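Local coordinates for protein transcobalamin-1 (Homo sapiens, PDB 4KKI) that binds vitamin B12 with femtomolar affinity, recognises corrinoids broadly, and protects the vitamin from the acid of the stomach, at residues Leu100-Glu110 with Asp301-Val309; Ile334-Ile342 with Val420-Trp430. All coordinates share one frame; numbering follows the deposited sequence.

Contact 1: residues Leu100-Glu110 with Asp301-Val309; sequences LALGVCRNAEE and DINKDSSCV
A disulfide bridge, Cys105 to Cys308, fastens the loop that leaves helix 92-102 of the alpha6-alpha6 helical barrel to the loop that runs out of the barrel toward the flexible linker. The sulfurs Cys105 SG and Cys308 SG lie 2.0 Å apart, and the torsion about the S-S bond is 75°. At Cys105 a chi1 of 44°, between the backbone N and the carbonyl carbon, turns SG to Cys308 SG, and Cys105 CB lies 3.3 Å from Cys308 N. Cys308 comes to meet it with its CB directed at the facing loop, though Ser306, Cys308 and Val309 are poorly ordered.

Before the bridge, the loops are joined mainly by packing. Ile302 lies against the end of the helix in two places: its CG2, anti to the backbone N, rests 3.2 Å from Gly103 O, while its CD1 meets Leu100 CD2 at 3.8 Å, the two side chains crossing at about a right angle. Phe157 packs on both of them, and Leu63 also touches Ile302, so the patch is shared with helix 55-63 and the loop of Phe157. The backbones are linked by one weak hydrogen bond, Asn303 N to Val104 O, at 3.2 Å with an angle of only 123°. Next to it runs a nearly straight CA-H...O contact from Cys105 CA to Asn303 O. Asn303 also shapes its own loop through an Asx turn, in which its OD1 accepts from Asp305 N. Farther out, Arg106 touches through the root of its side chain, with CB 3.3 Å from Ser306 N.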
loop_
_atom_site.group_PDB
_atom_site.type_symbol
_atom_site.label_atom_id
_atom_site.label_comp_id
_atom_site.label_asym_id
_atom_site.label_seq_id
_atom_site.Cartn_x
_atom_site.Cartn_y
_atom_site.Cartn_z
ATOM N N LEU A 100 -3.687 -9.069 -10.357
ATOM C CA LEU A 100 -3.298 -7.856 -11.068
ATOM C C LEU A 100 -1.928 -8.019 -11.716
ATOM O O LEU A 100 -1.748 -7.692 -12.886
ATOM C CB LEU A 100 -3.297 -6.644 -10.134
ATOM C CG LEU A 100 -4.650 -6.203 -9.569
ATOM C CD1 LEU A 100 -4.456 -5.084 -8.555
ATOM C CD2 LEU A 100 -5.598 -5.771 -10.679
ATOM N N ALA A 101 -0.973 -8.534 -10.948
ATOM C CA ALA A 101 0.379 -8.754 -11.453
ATOM C C ALA A 101 0.415 -9.753 -12.611
ATOM O O ALA A 101 1.182 -9.586 -13.556
ATOM C CB ALA A 101 1.296 -9.214 -10.330
ATOM N N LEU A 102 -0.419 -10.786 -12.537
ATOM C CA LEU A 102 -0.434 -11.820 -13.567
ATOM C C LEU A 102 -1.164 -11.371 -14.830
ATOM O O LEU A 102 -0.980 -11.951 -15.899
ATOM C CB LEU A 102 -1.066 -13.111 -13.035
ATOM C CG LEU A 102 -0.240 -13.958 -12.063
ATOM C CD1 LEU A 102 -1.086 -15.079 -11.475
ATOM C CD2 LEU A 102 0.995 -14.524 -12.753
ATOM N N GLY A 103 -1.988 -10.337 -14.708
ATOM C CA GLY A 103 -2.830 -9.927 -15.814
ATOM C C GLY A 103 -2.709 -8.478 -16.241
ATOM O O GLY A 103 -3.668 -7.915 -16.772
ATOM N N VAL A 104 -1.545 -7.873 -16.011
ATOM C CA VAL A 104 -1.288 -6.504 -16.455
ATOM C C VAL A 104 -1.499 -6.429 -17.961
ATOM O O VAL A 104 -2.079 -5.475 -18.484
ATOM C CB VAL A 104 0.151 -6.053 -16.128
ATOM C CG1 VAL A 104 0.388 -4.627 -16.602
ATOM C CG2 VAL A 104 0.421 -6.166 -14.643
ATOM N N CYS A 105 -1.029 -7.465 -18.647
ATOM C CA CYS A 105 -1.229 -7.619 -20.079
ATOM C C CYS A 105 -1.296 -9.105 -20.417
ATOM O O CYS A 105 -0.922 -9.951 -19.603
ATOM C CB CYS A 105 -0.095 -6.940 -20.846
ATOM S SG CYS A 105 1.549 -7.253 -20.162
ATOM N N ARG A 106 -1.773 -9.425 -21.613
ATOM C CA ARG A 106 -1.926 -10.821 -22.008
ATOM C C ARG A 106 -0.583 -11.502 -22.247
ATOM O O ARG A 106 0.205 -11.072 -23.091
ATOM C CB ARG A 106 -2.806 -10.945 -23.252
ATOM C CG ARG A 106 -2.965 -12.364 -23.766
ATOM C CD ARG A 106 -4.391 -12.858 -23.601
ATOM N NE ARG A 106 -4.575 -14.178 -24.193
ATOM C CZ ARG A 106 -4.851 -14.387 -25.477
ATOM N NH1 ARG A 106 -4.977 -13.359 -26.306
ATOM N NH2 ARG A 106 -5.001 -15.624 -25.933
ATOM N N ASN A 107 -0.330 -12.565 -21.492
ATOM C CA ASN A 107 0.847 -13.395 -21.700
ATOM C C ASN A 107 0.588 -14.819 -21.228
ATOM O O ASN A 107 -0.527 -15.149 -20.820
ATOM C CB ASN A 107 2.068 -12.807 -20.991
ATOM C CG ASN A 107 1.941 -12.838 -19.482
ATOM O OD1 ASN A 107 0.837 -12.840 -18.940
ATOM N ND2 ASN A 107 3.076 -12.856 -18.795
ATOM N N ALA A 108 1.613 -15.661 -21.286
ATOM C CA ALA A 108 1.467 -17.058 -20.892
ATOM C C ALA A 108 1.177 -17.197 -19.399
ATOM O O ALA A 108 0.438 -18.089 -18.983
ATOM C CB ALA A 108 2.708 -17.853 -21.275
ATOM N N GLU A 109 1.756 -16.307 -18.599
ATOM C CA GLU A 109 1.596 -16.362 -17.148
ATOM C C GLU A 109 0.188 -15.961 -16.711
ATOM O O GLU A 109 -0.243 -16.288 -15.605
ATOM C CB GLU A 109 2.644 -15.488 -16.450
ATOM C CG GLU A 109 4.062 -16.058 -16.468
ATOM C CD GLU A 109 4.730 -15.961 -17.829
ATOM O OE1 GLU A 109 5.699 -16.713 -18.072
ATOM O OE2 GLU A 109 4.291 -15.131 -18.653
ATOM N N GLU A 110 -0.525 -15.260 -17.587
ATOM C CA GLU A 110 -1.889 -14.831 -17.302
ATOM C C GLU A 110 -2.835 -16.025 -17.198
ATOM O O GLU A 110 -3.876 -15.949 -16.544
ATOM C CB GLU A 110 -2.381 -13.862 -18.377
ATOM C CG GLU A 110 -3.660 -13.129 -18.009
ATOM C CD GLU A 110 -4.206 -12.302 -19.154
ATOM O OE1 GLU A 110 -4.871 -11.281 -18.884
ATOM O OE2 GLU A 110 -3.975 -12.677 -20.322
ATOM N N ASP A 301 -4.624 1.168 -16.108
ATOM C CA ASP A 301 -3.992 0.921 -17.401
ATOM C C ASP A 301 -3.779 -0.570 -17.639
ATOM O O ASP A 301 -3.209 -0.975 -18.651
ATOM C CB ASP A 301 -2.666 1.673 -17.501
ATOM C CG ASP A 301 -2.858 3.170 -17.528
ATOM O OD1 ASP A 301 -3.890 3.621 -18.063
ATOM O OD2 ASP A 301 -1.984 3.895 -17.009
ATOM N N ILE A 302 -4.241 -1.380 -16.693
ATOM C CA ILE A 302 -4.186 -2.828 -16.827
ATOM C C ILE A 302 -5.210 -3.319 -17.850
ATOM O O ILE A 302 -6.418 -3.301 -17.601
ATOM C CB ILE A 302 -4.420 -3.521 -15.473
ATOM C CG1 ILE A 302 -3.265 -3.211 -14.517
ATOM C CG2 ILE A 302 -4.566 -5.021 -15.657
ATOM C CD1 ILE A 302 -3.456 -3.756 -13.118
ATOM N N ASN A 303 -4.717 -3.737 -19.011
ATOM C CA ASN A 303 -5.568 -4.288 -20.056
ATOM C C ASN A 303 -5.313 -5.787 -20.173
ATOM O O ASN A 303 -4.308 -6.212 -20.746
ATOM C CB ASN A 303 -5.296 -3.584 -21.388
ATOM C CG ASN A 303 -6.382 -3.835 -22.424
ATOM O OD1 ASN A 303 -7.120 -4.817 -22.347
ATOM N ND2 ASN A 303 -6.478 -2.943 -23.405
ATOM N N LYS A 304 -6.222 -6.585 -19.621
ATOM C CA LYS A 304 -6.047 -8.035 -19.577
ATOM C C LYS A 304 -6.050 -8.662 -20.970
ATOM O O LYS A 304 -5.490 -9.740 -21.172
ATOM C CB LYS A 304 -7.120 -8.685 -18.697
ATOM C CG LYS A 304 -8.506 -8.729 -19.316
ATOM C CD LYS A 304 -9.519 -9.311 -18.345
ATOM C CE LYS A 304 -10.783 -9.750 -19.063
ATOM N NZ LYS A 304 -10.510 -10.863 -20.015
ATOM N N ASP A 305 -6.675 -7.982 -21.926
ATOM C CA ASP A 305 -6.718 -8.466 -23.301
ATOM C C ASP A 305 -5.631 -7.827 -24.163
ATOM O O ASP A 305 -5.919 -7.147 -25.149
ATOM C CB ASP A 305 -8.105 -8.249 -23.914
ATOM C CG ASP A 305 -9.171 -9.113 -23.263
ATOM O OD1 ASP A 305 -9.279 -10.303 -23.629
ATOM O OD2 ASP A 305 -9.899 -8.604 -22.385
ATOM N N SER A 306 -4.384 -8.043 -23.748
ATOM C CA SER A 306 -3.180 -7.706 -24.516
ATOM C C SER A 306 -2.758 -6.235 -24.525
ATOM O O SER A 306 -3.516 -5.345 -24.910
ATOM C CB SER A 306 -3.242 -8.266 -25.944
ATOM O OG SER A 306 -2.007 -8.085 -26.612
ATOM N N SER A 307 -1.523 -6.016 -24.085
ATOM C CA SER A 307 -0.837 -4.736 -24.184
ATOM C C SER A 307 0.648 -5.045 -24.071
ATOM O O SER A 307 1.497 -4.157 -24.158
ATOM C CB SER A 307 -1.263 -3.792 -23.059
ATOM O OG SER A 307 -2.621 -3.413 -23.192
ATOM N N CYS A 308 0.941 -6.330 -23.882
ATOM C CA CYS A 308 2.297 -6.811 -23.639
ATOM C C CYS A 308 3.238 -6.577 -24.812
ATOM O O CYS A 308 3.230 -7.325 -25.789
ATOM C CB CYS A 308 2.285 -8.304 -23.285
ATOM S SG CYS A 308 1.907 -8.688 -21.556
ATOM N N VAL A 309 4.048 -5.530 -24.705
ATOM C CA VAL A 309 5.121 -5.302 -25.658
ATOM C C VAL A 309 6.313 -6.152 -25.233
ATOM O O VAL A 309 6.992 -5.832 -24.257
ATOM C CB VAL A 309 5.530 -3.820 -25.702
ATOM C CG1 VAL A 309 6.568 -3.588 -26.790
ATOM C CG2 VAL A 309 4.311 -2.939 -25.928
#

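Contact 2: residues Ile334-Ile342 with Val420-Trp430; sequences ISVNYSVRI and VRNGENLEVRW. With NAG (2-acetamido-2-deoxy-beta-D-glucopyranose), chain H; NAG (2-acetamido-2-deoxy-beta-D-glucopyranose), chain B.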
loop_
_atom_site.group_PDB
_atom_site.type_symbol
_atom_site.label_atom_id
_atom_site.label_comp_id
_atom_site.label_asym_id
_atom_site.label_seq_id
_atom_site.Cartn_x
_atom_site.Cartn_y
_atom_site.Cartn_z
ATOM N N ILE A 334 24.419 7.485 20.306
ATOM C CA ILE A 334 23.332 8.433 20.418
ATOM C C ILE A 334 22.348 8.001 21.502
ATOM O O ILE A 334 22.257 6.828 21.829
ATOM C CB ILE A 334 22.692 8.679 19.028
ATOM C CG1 ILE A 334 22.565 10.172 18.767
ATOM C CG2 ILE A 334 21.371 7.940 18.826
ATOM C CD1 ILE A 334 23.555 10.673 17.747
ATOM N N SER A 335 21.629 8.960 22.062
ATOM C CA SER A 335 20.689 8.667 23.143
ATOM C C SER A 335 19.296 9.230 22.878
ATOM O O SER A 335 19.149 10.327 22.338
ATOM C CB SER A 335 21.219 9.184 24.483
ATOM O OG SER A 335 22.273 8.366 24.962
ATOM N N VAL A 336 18.276 8.469 23.269
ATOM C CA VAL A 336 16.888 8.859 23.042
ATOM C C VAL A 336 16.001 8.559 24.250
ATOM O O VAL A 336 16.372 7.786 25.132
ATOM C CB VAL A 336 16.290 8.123 21.826
ATOM C CG1 VAL A 336 16.957 8.578 20.536
ATOM C CG2 VAL A 336 16.424 6.618 22.006
ATOM N N ASN A 337 14.823 9.171 24.272
ATOM C CA ASN A 337 13.827 8.890 25.299
ATOM C C ASN A 337 12.807 7.870 24.793
ATOM O O ASN A 337 11.780 8.235 24.221
ATOM C CB ASN A 337 13.126 10.182 25.730
ATOM C CG ASN A 337 12.064 9.952 26.792
ATOM O OD1 ASN A 337 12.171 9.036 27.610
ATOM N ND2 ASN A 337 11.024 10.783 26.776
ATOM N N TYR A 338 13.101 6.591 25.004
ATOM C CA TYR A 338 12.227 5.513 24.551
ATOM C C TYR A 338 11.141 5.188 25.568
ATOM O O TYR A 338 11.430 4.865 26.720
ATOM C CB TYR A 338 13.043 4.255 24.254
ATOM C CG TYR A 338 12.215 3.065 23.823
ATOM C CD1 TYR A 338 11.596 3.039 22.580
ATOM C CD2 TYR A 338 12.066 1.959 24.652
ATOM C CE1 TYR A 338 10.846 1.953 22.177
ATOM C CE2 TYR A 338 11.317 0.867 24.257
ATOM C CZ TYR A 338 10.710 0.869 23.017
ATOM O OH TYR A 338 9.965 -0.215 22.615
ATOM N N SER A 339 9.889 5.266 25.131
ATOM C CA SER A 339 8.766 4.992 26.017
ATOM C C SER A 339 7.763 4.025 25.397
ATOM O O SER A 339 7.567 4.006 24.181
ATOM C CB SER A 339 8.069 6.295 26.421
ATOM O OG SER A 339 7.515 6.950 25.296
ATOM N N VAL A 340 7.141 3.214 26.246
ATOM C CA VAL A 340 6.070 2.324 25.820
ATOM C C VAL A 340 4.784 2.710 26.536
ATOM O O VAL A 340 4.662 2.524 27.747
ATOM C CB VAL A 340 6.393 0.852 26.129
ATOM C CG1 VAL A 340 5.193 -0.031 25.817
ATOM C CG2 VAL A 340 7.618 0.397 25.345
ATOM N N ARG A 341 3.832 3.261 25.789
ATOM C CA ARG A 341 2.571 3.710 26.371
ATOM C C ARG A 341 1.412 2.757 26.078
ATOM O O ARG A 341 1.123 2.443 24.924
ATOM C CB ARG A 341 2.229 5.127 25.902
ATOM C CG ARG A 341 0.783 5.537 26.157
ATOM C CD ARG A 341 0.554 7.021 25.895
ATOM N NE ARG A 341 0.977 7.842 27.028
ATOM C CZ ARG A 341 2.092 8.565 27.057
ATOM N NH1 ARG A 341 2.901 8.584 26.007
ATOM N NH2 ARG A 341 2.394 9.274 28.136
ATOM N N ILE A 342 0.763 2.302 27.144
ATOM C CA ILE A 342 -0.443 1.490 27.046
ATOM C C ILE A 342 -1.569 2.282 27.701
ATOM O O ILE A 342 -2.338 2.969 27.027
ATOM C CB ILE A 342 -0.251 0.140 27.754
ATOM C CG1 ILE A 342 1.042 -0.519 27.266
ATOM C CG2 ILE A 342 -1.451 -0.769 27.528
ATOM C CD1 ILE A 342 1.283 -1.899 27.821
ATOM N N VAL A 420 17.054 6.809 13.925
ATOM C CA VAL A 420 16.786 7.682 15.062
ATOM C C VAL A 420 17.875 8.738 15.248
ATOM O O VAL A 420 19.024 8.536 14.856
ATOM C CB VAL A 420 16.618 6.869 16.359
ATOM C CG1 VAL A 420 15.556 5.799 16.166
ATOM C CG2 VAL A 420 17.937 6.233 16.764
ATOM N N ARG A 421 17.501 9.866 15.842
ATOM C CA ARG A 421 18.440 10.959 16.069
ATOM C C ARG A 421 18.551 11.296 17.551
ATOM O O ARG A 421 17.718 10.884 18.357
ATOM C CB ARG A 421 18.038 12.200 15.264
ATOM C CG ARG A 421 18.067 12.001 13.748
ATOM C CD ARG A 421 17.936 13.324 13.002
ATOM N NE ARG A 421 16.680 14.010 13.298
ATOM C CZ ARG A 421 15.598 13.960 12.527
ATOM N NH1 ARG A 421 15.614 13.260 11.402
ATOM N NH2 ARG A 421 14.501 14.618 12.878
ATOM N N ASN A 422 19.587 12.054 17.900
ATOM C CA ASN A 422 19.869 12.389 19.290
ATOM C C ASN A 422 18.772 13.224 19.945
ATOM O O ASN A 422 18.303 14.208 19.374
ATOM C CB ASN A 422 21.205 13.127 19.391
ATOM C CG ASN A 422 21.792 13.079 20.787
ATOM O OD1 ASN A 422 21.673 12.074 21.487
ATOM N ND2 ASN A 422 22.427 14.169 21.198
ATOM N N GLY A 423 18.369 12.823 21.147
ATOM C CA GLY A 423 17.387 13.566 21.914
ATOM C C GLY A 423 15.961 13.382 21.434
ATOM O O GLY A 423 15.088 14.196 21.733
ATOM N N GLU A 424 15.719 12.306 20.691
ATOM C CA GLU A 424 14.385 12.027 20.174
ATOM C C GLU A 424 13.498 11.350 21.215
ATOM O O GLU A 424 13.925 10.422 21.901
ATOM C CB GLU A 424 14.466 11.160 18.917
ATOM C CG GLU A 424 14.068 11.880 17.642
ATOM C CD GLU A 424 13.963 10.944 16.454
ATOM O OE1 GLU A 424 13.067 11.153 15.612
ATOM O OE2 GLU A 424 14.775 10.000 16.363
ATOM N N ASN A 425 12.260 11.824 21.328
ATOM C CA ASN A 425 11.267 11.175 22.177
ATOM C C ASN A 425 10.570 10.035 21.437
ATOM O O ASN A 425 9.466 10.203 20.921
ATOM C CB ASN A 425 10.229 12.186 22.672
ATOM C CG ASN A 425 10.823 13.223 23.602
ATOM O OD1 ASN A 425 11.730 12.930 24.380
ATOM N ND2 ASN A 425 10.312 14.447 23.525
ATOM N N LEU A 426 11.225 8.880 21.384
ATOM C CA LEU A 426 10.670 7.713 20.707
ATOM C C LEU A 426 9.599 7.049 21.560
ATOM O O LEU A 426 9.760 6.900 22.771
ATOM C CB LEU A 426 11.773 6.707 20.394
ATOM C CG LEU A 426 12.953 7.264 19.604
ATOM C CD1 LEU A 426 13.971 6.169 19.353
ATOM C CD2 LEU A 426 12.476 7.875 18.296
ATOM N N GLU A 427 8.508 6.639 20.925
ATOM C CA GLU A 427 7.402 6.048 21.661
ATOM C C GLU A 427 6.685 4.975 20.857
ATOM O O GLU A 427 6.422 5.146 19.667
ATOM C CB GLU A 427 6.410 7.133 22.080
ATOM C CG GLU A 427 5.193 6.620 22.828
ATOM C CD GLU A 427 4.233 7.730 23.199
ATOM O OE1 GLU A 427 4.621 8.913 23.087
ATOM O OE2 GLU A 427 3.091 7.425 23.598
ATOM N N VAL A 428 6.382 3.861 21.512
ATOM C CA VAL A 428 5.504 2.856 20.937
ATOM C C VAL A 428 4.198 2.865 21.723
ATOM O O VAL A 428 4.184 2.576 22.919
ATOM C CB VAL A 428 6.127 1.457 20.975
ATOM C CG1 VAL A 428 5.274 0.489 20.172
ATOM C CG2 VAL A 428 7.545 1.497 20.425
ATOM N N ARG A 429 3.105 3.199 21.045
ATOM C CA ARG A 429 1.838 3.482 21.709
ATOM C C ARG A 429 0.724 2.503 21.334
ATOM O O ARG A 429 0.505 2.214 20.159
ATOM C CB ARG A 429 1.404 4.916 21.388
ATOM C CG ARG A 429 0.044 5.323 21.933
ATOM C CD ARG A 429 -0.296 6.752 21.523
ATOM N NE ARG A 429 0.751 7.695 21.913
ATOM C CZ ARG A 429 0.750 8.989 21.608
ATOM N NH1 ARG A 429 -0.246 9.508 20.903
ATOM N NH2 ARG A 429 1.747 9.768 22.007
ATOM N N TRP A 430 0.025 2.001 22.345
ATOM C CA TRP A 430 -1.144 1.157 22.134
ATOM C C TRP A 430 -2.311 2.019 21.653
ATOM O O TRP A 430 -2.777 2.893 22.380
ATOM C CB TRP A 430 -1.504 0.443 23.437
ATOM C CG TRP A 430 -2.681 -0.466 23.338
ATOM C CD1 TRP A 430 -3.921 -0.261 23.871
ATOM C CD2 TRP A 430 -2.736 -1.730 22.668
ATOM N NE1 TRP A 430 -4.743 -1.319 23.575
ATOM C CE2 TRP A 430 -4.041 -2.234 22.837
ATOM C CE3 TRP A 430 -1.807 -2.484 21.943
ATOM C CZ2 TRP A 430 -4.441 -3.460 22.308
ATOM C CZ3 TRP A 430 -2.207 -3.701 21.417
ATOM C CH2 TRP A 430 -3.514 -4.176 21.601
HETATM C C1 NAG H . 10.485 10.931 28.104
HETATM C C2 NAG H . 10.332 12.401 28.488
HETATM C C3 NAG H . 9.787 12.537 29.902
HETATM C C4 NAG H . 8.510 11.724 30.047
HETATM C C5 NAG H . 8.713 10.292 29.566
HETATM C C6 NAG H . 7.382 9.551 29.582
HETATM C C7 NAG H . 11.671 14.265 27.708
HETATM C C8 NAG H . 12.764 15.202 28.131
HETATM N N2 NAG H . 11.594 13.108 28.361
HETATM O O3 NAG H . 9.516 13.892 30.179
HETATM O O4 NAG H . 8.109 11.708 31.399
HETATM O O5 NAG H . 9.253 10.254 28.258
HETATM O O6 NAG H . 7.554 8.270 29.022
HETATM O O7 NAG H . 10.896 14.578 26.804
HETATM C C1 NAG B . -6.502 0.742 30.074
HETATM C C2 NAG B . -6.572 -0.759 29.801
HETATM C C3 NAG B . -7.977 -1.337 29.955
HETATM C C4 NAG B . -8.712 -0.759 31.156
HETATM C C5 NAG B . -8.591 0.758 31.178
HETATM C C6 NAG B . -9.304 1.352 32.386
HETATM C C7 NAG B . -5.466 -2.161 28.167
HETATM C C8 NAG B . -4.744 -2.223 26.854
HETATM N N2 NAG B . -6.090 -1.025 28.457
HETATM O O3 NAG B . -7.878 -2.739 30.091
HETATM O O4 NAG B . -10.076 -1.109 31.076
HETATM O O5 NAG B . -7.227 1.112 31.226
HETATM O O6 NAG B . -9.638 2.697 32.122
HETATM O O7 NAG B . -5.473 -3.131 28.922
#
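Arg341 crosses Glu427 obliquely, wrapping round its OE2 from CB to NH1. Its CB is 3.4 Å from Glu427 OE2, CG passes the same oxygen, and CD approaches both OE2 and Arg429 NE. The chain then bends (chi3 -81°): Arg341 NE and CZ pass Glu427 OE2 at longer range, 4.1 and 3.8 Å, and NH1 turns back to donate to it at 2.7 Å. That bond lies in the guanidinium plane but meets the carboxylate from above, 55° out of its plane. From the opposite face Arg429 NE reaches the same OE2 at 2.9 Å, while Arg429 NH2 bonds to OE1. One carboxylate thus joins two arginines that lie side by side, probably offsetting the repulsion between them.

On the other face of the sheet, Val428 CG2 packs on Tyr338 CE1 at 3.8 Å, and Val336 CG2 meets Leu426 CD1; helix 358-368 covers Tyr338. Asn337 carries an N-linked N-acetylglucosamine, its ND2 bonded to the sugar C1 at 1.4 Å, and makes a weak hydrogen bond to Asn425 OD1. Between the strands, Ser339 bonds through N and O to Leu426 O and Val428 N, flanking Glu427, and Arg341 likewise to Val428 O and Trp430 N, flanking Arg429. With axes 9° apart, this is the parallel strand pair inside the otherwise antiparallel sheet of the C-terminal beta domain.

Contact 1 and contact 2 belong to different domains, with the flexible linker between them in the chain. Their centres are 46 Å apart and their nearest atoms about 30 Å, on opposite sides of the chain's centre. Cyanocobalamin binds residues of both domains. In 100-110/301-309, the Leu100 side chain is about 9 Å from the ligand and about 10 Å from the side chain of Gln289, which binds it. In 334-342/420-430, the Val428 side chain is about 6 Å from the ligand, and Trp430 packs edge-to-face on Trp402, another binding residue. Contact 2 thus backs a binding residue directly, whereas contact 1 is peripheral and touches no atom of the cyanocobalamin.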